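Local coordinates for PhnB protein (Bacillus cereus, PDB 3OMS) that is of unproven function, possibly a 3-demethylubiquinone-9 3-methyltransferase, and belongs to the PhnB-like branch of the glyoxalase superfamily, at residues V38-Y43 / I55-T60; E51-H56 / C68-V73; A107-L112 / W123-Y128. All blocks are in the same frame, centred on the assembly; numbering follows the deposited sequence. Where two conformers were deposited one is given.

Contact 1: V38-Y43 / I55-T60; sequences VSISRY and IHATFT
The ring of Tyr43 lies against Ile55 so that CG1 of Ile55 sits almost exactly above its centre, 3.5 Å from the centroid and only 3° off the ring normal, a CH-pi contact over the face. With CG1 of Ile55 anti to its own carbonyl carbon (chi1 -56°), this methylene is turned to the aromatic face, while CD1 reaches on toward Arg42 O. Tyrosine suits the place because its face offers the methylene of Ile55 a broad apolar surface while its hydroxyl reaches a water that also bonds to Ile55 O.

Farther along the antiparallel pair, Ser41 and His56 meet on the face that also carries Ser39 and Thr58. Ser41 N holds His56 O in a nearly straight bond of 2.9 Å, and the small serine lets its hydroxyl turn to the same oxygen. How the hydroxyl sits against the imidazole is doubtful, since both residues are modelled in two positions. A water is modelled between Ser39 OG and His56 ND1.

On the other face Ile40 CB packs on Ala57 CB at 4.1 Å, a close approach that the small alanine permits, and Met25 of helix 21-29 covers both residues. The guanidinium of Arg42 lies with one face over Ile40 CG1, toward its rim, and is salt-bridged to Glu22 of the helix.

Two classic beta bulges interrupt the hairpin: Val38 and Ser39 both donate to Thr58 O, and Ile55 and His56 both face Ser41. The chemistry is therefore two-sided, with hydroxyls, imidazole and water on one face of the sheet and, on the other, a mainly apolar surface against the helix, edged by the Arg42-Glu22 ion pair.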
loop_
_atom_site.group_PDB
_atom_site.type_symbol
_atom_site.label_atom_id
_atom_site.label_comp_id
_atom_site.label_asym_id
_atom_site.label_seq_id
_atom_site.Cartn_x
_atom_site.Cartn_y
_atom_site.Cartn_z
ATOM N N VAL A 38 5.851 -16.789 -4.261
ATOM C CA VAL A 38 6.655 -16.886 -5.491
ATOM C C VAL A 38 8.131 -17.182 -5.180
ATOM O O VAL A 38 8.742 -18.108 -5.754
ATOM C CB VAL A 38 6.523 -15.598 -6.392
ATOM C CG1 VAL A 38 7.508 -15.669 -7.568
ATOM C CG2 VAL A 38 5.074 -15.484 -6.935
ATOM N N SER A 39 8.707 -16.356 -4.303
ATOM C CA SER A 39 10.126 -16.446 -3.945
ATOM C C SER A 39 10.319 -15.996 -2.522
ATOM O O SER A 39 9.582 -15.118 -2.033
ATOM C CB SER A 39 10.997 -15.600 -4.875
ATOM O OG SER A 39 10.651 -14.224 -4.858
ATOM N N ILE A 40 11.303 -16.570 -1.843
ATOM C CA ILE A 40 11.580 -16.150 -0.452
ATOM C C ILE A 40 13.037 -16.415 -0.152
ATOM O O ILE A 40 13.539 -17.520 -0.435
ATOM C CB ILE A 40 10.659 -16.892 0.567
ATOM C CG1 ILE A 40 11.027 -16.530 2.026
ATOM C CG2 ILE A 40 10.751 -18.438 0.357
ATOM C CD1 ILE A 40 9.961 -16.899 3.061
ATOM N N SER A 41 13.755 -15.405 0.343
ATOM C CA SER A 41 15.111 -15.626 0.864
ATOM C C SER A 41 15.144 -15.189 2.325
ATOM O O SER A 41 14.471 -14.223 2.711
ATOM C CB SER A 41 16.164 -14.878 0.050
ATOM O OG SER A 41 15.750 -13.545 -0.148
ATOM N N ARG A 42 15.890 -15.949 3.135
ATOM C CA ARG A 42 15.937 -15.800 4.589
ATOM C C ARG A 42 17.364 -15.611 5.054
ATOM O O ARG A 42 18.281 -16.189 4.477
ATOM C CB ARG A 42 15.409 -17.062 5.253
ATOM C CG ARG A 42 14.010 -17.437 4.844
ATOM C CD ARG A 42 13.504 -18.601 5.668
ATOM N NE ARG A 42 12.204 -19.072 5.196
ATOM C CZ ARG A 42 12.033 -19.965 4.216
ATOM N NH1 ARG A 42 13.074 -20.459 3.568
ATOM N NH2 ARG A 42 10.802 -20.356 3.866
ATOM N N TYR A 43 17.534 -14.833 6.121
ATOM C CA TYR A 43 18.843 -14.522 6.644
ATOM C C TYR A 43 19.453 -15.785 7.214
ATOM O O TYR A 43 18.779 -16.521 7.952
ATOM C CB TYR A 43 18.758 -13.442 7.738
ATOM C CG TYR A 43 18.542 -12.056 7.177
ATOM C CD1 TYR A 43 19.586 -11.376 6.532
ATOM C CD2 TYR A 43 17.294 -11.462 7.230
ATOM C CE1 TYR A 43 19.399 -10.119 6.026
ATOM C CE2 TYR A 43 17.081 -10.201 6.712
ATOM C CZ TYR A 43 18.138 -9.537 6.117
ATOM O OH TYR A 43 17.908 -8.294 5.598
ATOM N N ILE A 55 14.761 -11.877 4.173
ATOM C CA ILE A 55 15.515 -10.870 3.461
ATOM C C ILE A 55 14.605 -10.151 2.459
ATOM O O ILE A 55 14.474 -8.920 2.462
ATOM C CB ILE A 55 16.698 -11.471 2.668
ATOM C CG1 ILE A 55 17.656 -12.279 3.559
ATOM C CG2 ILE A 55 17.492 -10.367 1.972
ATOM C CD1 ILE A 55 18.807 -12.977 2.729
ATOM N N HIS A 56 13.993 -10.943 1.579
ATOM C CA HIS A 56 13.016 -10.443 0.625
ATOM C C HIS A 56 12.126 -11.611 0.235
ATOM O O HIS A 56 12.608 -12.746 0.177
ATOM C CB HIS A 56 13.697 -9.799 -0.598
ATOM C CG HIS A 56 14.588 -10.720 -1.379
ATOM N ND1 HIS A 56 14.102 -11.623 -2.302
ATOM C CD2 HIS A 56 15.937 -10.853 -1.398
ATOM C CE1 HIS A 56 15.112 -12.285 -2.842
ATOM N NE2 HIS A 56 16.236 -11.836 -2.312
ATOM N N ALA A 57 10.855 -11.323 -0.012
ATOM C CA ALA A 57 9.904 -12.313 -0.531
ATOM C C ALA A 57 8.897 -11.636 -1.450
ATOM O O ALA A 57 8.510 -10.464 -1.223
ATOM C CB ALA A 57 9.183 -13.043 0.625
ATOM N N THR A 58 8.479 -12.375 -2.487
ATOM C CA THR A 58 7.441 -11.950 -3.431
ATOM C C THR A 58 6.341 -12.965 -3.369
ATOM O O THR A 58 6.591 -14.162 -3.320
ATOM C CB THR A 58 7.959 -11.855 -4.858
ATOM O OG1 THR A 58 8.970 -10.847 -4.911
ATOM C CG2 THR A 58 6.821 -11.581 -5.910
ATOM N N PHE A 59 5.097 -12.486 -3.329
ATOM C CA PHE A 59 3.933 -13.369 -3.336
ATOM C C PHE A 59 2.839 -12.740 -4.124
ATOM O O PHE A 59 2.849 -11.516 -4.344
ATOM C CB PHE A 59 3.450 -13.668 -1.921
ATOM C CG PHE A 59 3.032 -12.471 -1.128
ATOM C CD1 PHE A 59 1.672 -12.251 -0.805
ATOM C CD2 PHE A 59 3.996 -11.606 -0.573
ATOM C CE1 PHE A 59 1.289 -11.170 -0.005
ATOM C CE2 PHE A 59 3.591 -10.497 0.202
ATOM C CZ PHE A 59 2.236 -10.288 0.486
ATOM N N THR A 60 1.855 -13.540 -4.534
ATOM C CA THR A 60 0.718 -12.992 -5.242
ATOM C C THR A 60 -0.544 -13.080 -4.347
ATOM O O THR A 60 -0.676 -13.974 -3.516
ATOM C CB THR A 60 0.453 -13.711 -6.546
ATOM O OG1 THR A 60 0.256 -15.119 -6.270
ATOM C CG2 THR A 60 1.582 -13.480 -7.540
HETATM O O HOH W 1 12.010 -12.620 -3.346
HETATM O O HOH W 2 15.185 -7.773 5.010
#

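Contact 2: E51-H56 / C68-V73; sequences EGTVIH and CIDSYV
Asp70 stands in for a backbone carbonyl at the end of the beta hairpin of strands 54-61 and 64-70: its carboxylate OD2 accepts the N-H of Val54 in a bond of 2.9 Å that is straight to within a degree. The nitrogen meets OD2 on the anti side, 17° out of the carboxylate plane. The return bond is ordinary backbone, from Asp70 N to Val54 O, so Val54 is gripped through both its N-H and its carbonyl by one residue. The first torsion of Asp70 (chi1 -76°) sets CG beside its backbone N, and Thr53 CB packs 3.4 Å from OD2. Aspartate suits the place because its second oxygen, OD1, accepts from the backbone N-H groups of Gly19 and Ala21, tying the hairpin to the start of helix 21-29.

The beta-branched side chains fill the flanks. Val54 CG1 lies near Cys68 O, and its side chain also touches Ala21 and Glu22 of the helix. Beyond it the chain turns a corner at Ile55, whose carbonyl oxygen comes 3.2 Å from Ile69 CG2. Finally, Thr53 OG1, also hydrogen-bonded to Lys50 O, accepts from a water that donates to Asp70 O as well, 2.8 Å from each oxygen.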
loop_
_atom_site.group_PDB
_atom_site.type_symbol
_atom_site.label_atom_id
_atom_site.label_comp_id
_atom_site.label_asym_id
_atom_site.label_seq_id
_atom_site.Cartn_x
_atom_site.Cartn_y
_atom_site.Cartn_z
ATOM N N GLU A 51 18.332 -14.686 12.226
ATOM C CA GLU A 51 18.412 -15.884 11.389
ATOM C C GLU A 51 17.031 -16.431 11.168
ATOM O O GLU A 51 16.208 -16.419 12.072
ATOM C CB GLU A 51 19.329 -16.961 12.020
ATOM C CG GLU A 51 19.622 -18.135 11.047
ATOM C CD GLU A 51 20.455 -19.234 11.671
ATOM O OE1 GLU A 51 21.268 -19.840 10.938
ATOM O OE2 GLU A 51 20.302 -19.485 12.887
ATOM N N GLY A 52 16.758 -16.849 9.934
ATOM C CA GLY A 52 15.411 -17.324 9.541
ATOM C C GLY A 52 14.383 -16.281 9.113
ATOM O O GLY A 52 13.348 -16.640 8.564
ATOM N N THR A 53 14.630 -15.002 9.406
ATOM C CA THR A 53 13.719 -13.939 8.987
ATOM C C THR A 53 13.906 -13.636 7.490
ATOM O O THR A 53 14.940 -13.988 6.888
ATOM C CB THR A 53 13.886 -12.634 9.828
ATOM O OG1 THR A 53 15.148 -12.023 9.517
ATOM C CG2 THR A 53 13.755 -12.955 11.336
ATOM N N VAL A 54 12.918 -12.956 6.908
ATOM C CA VAL A 54 12.884 -12.720 5.455
ATOM C C VAL A 54 13.789 -11.558 5.015
ATOM O O VAL A 54 13.599 -10.385 5.410
ATOM C CB VAL A 54 11.450 -12.489 4.984
ATOM C CG1 VAL A 54 11.363 -12.076 3.471
ATOM C CG2 VAL A 54 10.596 -13.750 5.251
ATOM N N ILE A 55 14.761 -11.877 4.173
ATOM C CA ILE A 55 15.515 -10.870 3.461
ATOM C C ILE A 55 14.605 -10.151 2.459
ATOM O O ILE A 55 14.474 -8.920 2.462
ATOM C CB ILE A 55 16.698 -11.471 2.668
ATOM C CG1 ILE A 55 17.656 -12.279 3.559
ATOM C CG2 ILE A 55 17.492 -10.367 1.972
ATOM C CD1 ILE A 55 18.807 -12.977 2.729
ATOM N N HIS A 56 13.993 -10.943 1.579
ATOM C CA HIS A 56 13.016 -10.443 0.625
ATOM C C HIS A 56 12.126 -11.611 0.235
ATOM O O HIS A 56 12.608 -12.746 0.177
ATOM C CB HIS A 56 13.697 -9.799 -0.598
ATOM C CG HIS A 56 14.588 -10.720 -1.379
ATOM N ND1 HIS A 56 14.102 -11.623 -2.302
ATOM C CD2 HIS A 56 15.937 -10.853 -1.398
ATOM C CE1 HIS A 56 15.112 -12.285 -2.842
ATOM N NE2 HIS A 56 16.236 -11.836 -2.312
ATOM N N CYS A 68 7.396 -8.374 0.416
ATOM C CA CYS A 68 7.616 -8.085 1.844
ATOM C C CYS A 68 9.016 -8.402 2.250
ATOM O O CYS A 68 9.753 -9.097 1.550
ATOM C CB CYS A 68 6.586 -8.825 2.732
ATOM S SG CYS A 68 6.737 -10.634 2.680
ATOM N N ILE A 69 9.418 -7.800 3.379
ATOM C CA ILE A 69 10.652 -8.102 4.043
ATOM C C ILE A 69 10.432 -8.135 5.557
ATOM O O ILE A 69 9.442 -7.586 6.035
ATOM C CB ILE A 69 11.757 -7.044 3.776
ATOM C CG1 ILE A 69 11.417 -5.703 4.473
ATOM C CG2 ILE A 69 12.033 -6.845 2.272
ATOM C CD1 ILE A 69 12.452 -4.611 4.301
ATOM N N ASP A 70 11.401 -8.724 6.287
ATOM C CA ASP A 70 11.577 -8.501 7.725
ATOM C C ASP A 70 12.731 -7.543 7.865
ATOM O O ASP A 70 13.909 -7.869 7.540
ATOM C CB ASP A 70 11.886 -9.800 8.475
ATOM C CG ASP A 70 10.681 -10.667 8.665
ATOM O OD1 ASP A 70 9.619 -10.147 9.032
ATOM O OD2 ASP A 70 10.796 -11.910 8.507
ATOM N N SER A 71 12.411 -6.329 8.300
ATOM C CA SER A 71 13.431 -5.320 8.524
ATOM C C SER A 71 14.550 -5.762 9.511
ATOM O O SER A 71 14.267 -6.226 10.608
ATOM C CB SER A 71 12.806 -4.040 9.060
ATOM O OG SER A 71 13.848 -3.106 9.247
ATOM N N TYR A 72 15.811 -5.592 9.133
ATOM C CA TYR A 72 16.909 -5.865 10.102
ATOM C C TYR A 72 17.134 -4.733 11.121
ATOM O O TYR A 72 18.007 -4.835 11.980
ATOM C CB TYR A 72 18.216 -6.253 9.396
ATOM C CG TYR A 72 18.864 -5.158 8.599
ATOM C CD1 TYR A 72 19.801 -4.314 9.181
ATOM C CD2 TYR A 72 18.553 -4.973 7.259
ATOM C CE1 TYR A 72 20.418 -3.322 8.453
ATOM C CE2 TYR A 72 19.160 -3.981 6.509
ATOM C CZ TYR A 72 20.091 -3.150 7.116
ATOM O OH TYR A 72 20.711 -2.153 6.398
ATOM N N VAL A 73 16.351 -3.666 11.021
ATOM C CA VAL A 73 16.417 -2.533 11.942
ATOM C C VAL A 73 15.059 -2.399 12.593
ATOM O O VAL A 73 14.047 -2.497 11.902
ATOM C CB VAL A 73 16.662 -1.230 11.152
ATOM C CG1 VAL A 73 16.456 0.017 12.052
ATOM C CG2 VAL A 73 18.039 -1.250 10.498
HETATM O O HOH W 3 15.302 -9.255 9.530
HETATM O O HOH W 2 15.185 -7.773 5.010
#

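Contact 3: A107-L112 / W123-Y128; sequences AILMPL and WLNDKY
Trp123 O is gripped by two consecutive N-H groups, those of Leu109 at 2.8 Å and Met110 at 2.9 Å, which come to it from the same face of its carbonyl plane. In return Trp123 N donates to Met110 O on a lone pair of that oxygen, 2.8 Å away. The extra residue makes a classic beta bulge and shifts the register by one: beyond it Ala107 and Asn125 form a regular antiparallel hydrogen-bonded pair.

The bulge turns Leu109 toward the neighbouring strand, where its CD1 lies over the face of the five-membered ring of Trp123, 4.0 Å from the centroid and 24° off the ring normal, a CH-pi contact. The same methyl reaches Asn125 ND2 at 3.8 Å. Leucine suits this place because it is long and apolar enough to carry CD1 over the indole face and on to Asn125. The selenium of Met110, a selenomethionine, approaches Trp123 CE3 obliquely. The indole NE1 bonds to Ser131 OG on the adjacent strand; the tryptophan side chain also packs on Met16 of the second subunit.

On the opposite face of the sheet Ile108 CD1 meets Leu124 CB, near Ala103 and Phe99 of helix 92-103. An outer strand bulged against its neighbour, with a helix behind, fits the beta-alpha-beta-beta-beta module of the glyoxalase superfamily.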
loop_
_atom_site.group_PDB
_atom_site.type_symbol
_atom_site.label_atom_id
_atom_site.label_comp_id
_atom_site.label_asym_id
_atom_site.label_seq_id
_atom_site.Cartn_x
_atom_site.Cartn_y
_atom_site.Cartn_z
ATOM N N ALA A 107 -8.069 -5.497 15.006
ATOM C CA ALA A 107 -8.724 -4.367 15.594
ATOM C C ALA A 107 -9.775 -3.930 14.576
ATOM O O ALA A 107 -9.478 -3.778 13.397
ATOM C CB ALA A 107 -7.686 -3.186 15.915
ATOM N N ILE A 108 -11.023 -3.782 15.019
ATOM C CA ILE A 108 -12.072 -3.379 14.095
ATOM C C ILE A 108 -12.164 -1.869 14.029
ATOM O O ILE A 108 -12.298 -1.197 15.046
ATOM C CB ILE A 108 -13.435 -3.941 14.512
ATOM C CG1 ILE A 108 -13.364 -5.461 14.684
ATOM C CG2 ILE A 108 -14.519 -3.541 13.516
ATOM C CD1 ILE A 108 -12.853 -6.280 13.450
ATOM N N LEU A 109 -12.143 -1.333 12.824
ATOM C CA LEU A 109 -12.292 0.096 12.644
ATOM C C LEU A 109 -13.760 0.433 12.298
ATOM O O LEU A 109 -14.337 1.378 12.852
ATOM C CB LEU A 109 -11.325 0.575 11.572
ATOM C CG LEU A 109 -9.849 0.302 11.875
ATOM C CD1 LEU A 109 -8.905 0.908 10.799
ATOM C CD2 LEU A 109 -9.581 0.918 13.280
HETATM N N MSE A 110 -14.319 -0.330 11.352
HETATM C CA MSE A 110 -15.739 -0.328 11.026
HETATM C C MSE A 110 -16.210 -1.772 10.874
HETATM O O MSE A 110 -15.710 -2.521 10.005
HETATM C CB MSE A 110 -16.022 0.478 9.739
HETATM C CG MSE A 110 -15.612 1.931 9.923
HETATM SE SE MSE A 110 -15.831 2.967 8.257
HETATM C CE MSE A 110 -17.745 3.074 8.304
ATOM N N PRO A 111 -17.161 -2.175 11.720
ATOM C CA PRO A 111 -17.584 -3.559 11.687
ATOM C C PRO A 111 -18.249 -3.899 10.367
ATOM O O PRO A 111 -18.844 -3.015 9.718
ATOM C CB PRO A 111 -18.581 -3.633 12.833
ATOM C CG PRO A 111 -19.105 -2.291 12.988
ATOM C CD PRO A 111 -17.921 -1.407 12.724
ATOM N N LEU A 112 -18.177 -5.173 9.991
ATOM C CA LEU A 112 -18.699 -5.656 8.719
ATOM C C LEU A 112 -20.211 -5.619 8.745
ATOM O O LEU A 112 -20.868 -6.292 9.584
ATOM C CB LEU A 112 -18.220 -7.062 8.435
ATOM C CG LEU A 112 -18.711 -7.636 7.089
ATOM C CD1 LEU A 112 -18.197 -6.783 5.960
ATOM C CD2 LEU A 112 -18.298 -9.101 6.918
ATOM N N TRP A 123 -13.933 -2.528 7.799
ATOM C CA TRP A 123 -12.566 -1.990 7.813
ATOM C C TRP A 123 -11.931 -2.450 9.111
ATOM O O TRP A 123 -12.513 -2.327 10.184
ATOM C CB TRP A 123 -12.586 -0.457 7.743
ATOM C CG TRP A 123 -11.295 0.203 7.378
ATOM C CD1 TRP A 123 -10.045 -0.308 7.461
ATOM C CD2 TRP A 123 -11.147 1.531 6.857
ATOM N NE1 TRP A 123 -9.116 0.629 7.065
ATOM C CE2 TRP A 123 -9.771 1.766 6.687
ATOM C CE3 TRP A 123 -12.053 2.539 6.500
ATOM C CZ2 TRP A 123 -9.269 2.966 6.125
ATOM C CZ3 TRP A 123 -11.551 3.753 5.986
ATOM C CH2 TRP A 123 -10.170 3.945 5.807
ATOM N N LEU A 124 -10.758 -3.040 9.001
ATOM C CA LEU A 124 -10.045 -3.523 10.179
ATOM C C LEU A 124 -8.551 -3.389 10.011
ATOM O O LEU A 124 -8.065 -3.109 8.882
ATOM C CB LEU A 124 -10.380 -5.001 10.406
ATOM C CG LEU A 124 -10.211 -6.028 9.259
ATOM C CD1 LEU A 124 -8.701 -6.346 9.091
ATOM C CD2 LEU A 124 -10.983 -7.313 9.604
ATOM N N ASN A 125 -7.834 -3.564 11.121
ATOM C CA ASN A 125 -6.406 -3.882 11.089
ATOM C C ASN A 125 -6.211 -5.309 11.457
ATOM O O ASN A 125 -6.828 -5.788 12.400
ATOM C CB ASN A 125 -5.631 -3.020 12.091
ATOM C CG ASN A 125 -5.723 -1.525 11.812
ATOM O OD1 ASN A 125 -5.735 -0.725 12.767
ATOM N ND2 ASN A 125 -5.685 -1.125 10.566
ATOM N N ASP A 126 -5.407 -6.045 10.705
ATOM C CA ASP A 126 -5.204 -7.443 11.051
ATOM C C ASP A 126 -4.217 -7.575 12.234
ATOM O O ASP A 126 -3.722 -6.577 12.802
ATOM C CB ASP A 126 -4.819 -8.247 9.802
ATOM C CG ASP A 126 -3.433 -7.908 9.290
ATOM O OD1 ASP A 126 -2.666 -7.302 10.089
ATOM O OD2 ASP A 126 -3.136 -8.295 8.124
ATOM N N LYS A 127 -3.958 -8.800 12.636
ATOM C CA LYS A 127 -3.109 -9.072 13.789
ATOM C C LYS A 127 -1.690 -8.516 13.618
ATOM O O LYS A 127 -0.939 -8.441 14.583
ATOM C CB LYS A 127 -3.043 -10.572 14.093
ATOM C CG LYS A 127 -2.320 -11.457 13.069
ATOM C CD LYS A 127 -2.296 -12.921 13.479
ATOM C CE LYS A 127 -3.646 -13.636 13.267
ATOM N NZ LYS A 127 -4.153 -13.867 11.872
ATOM N N TYR A 128 -1.289 -8.247 12.377
ATOM C CA TYR A 128 0.034 -7.683 12.112
ATOM C C TYR A 128 0.019 -6.174 12.067
ATOM O O TYR A 128 1.069 -5.556 11.910
ATOM C CB TYR A 128 0.599 -8.283 10.791
ATOM C CG TYR A 128 0.587 -9.792 10.774
ATOM C CD1 TYR A 128 1.489 -10.517 11.544
ATOM C CD2 TYR A 128 -0.369 -10.503 10.046
ATOM C CE1 TYR A 128 1.458 -11.895 11.580
ATOM C CE2 TYR A 128 -0.396 -11.840 10.076
ATOM C CZ TYR A 128 0.513 -12.547 10.843
ATOM O OH TYR A 128 0.459 -13.922 10.880
#

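Contacts 1 and 2 share strand 54-61, residues Ile55 and His56, and one water; their centres are 9 Å apart. Together they join three strands of the first mixed sheet, which runs 11-17, 64-70, 54-61, 37-42, and backbone bonds between Tyr43 and residues Gly52 and Thr53 knit them further. Contact 3 comes later in the chain, on the other side of its centre, about 26 Å from contact 1 and 25 Å from contact 2 between centres. Its strands end a second sheet of matching order: 83-89, 131-136, 121-125, 107-111. The chain thus builds one beta-alpha-beta-beta-beta plan twice, as in the glyoxalase superfamily, with contacts 1 and 3 at equivalent outer strand pairs.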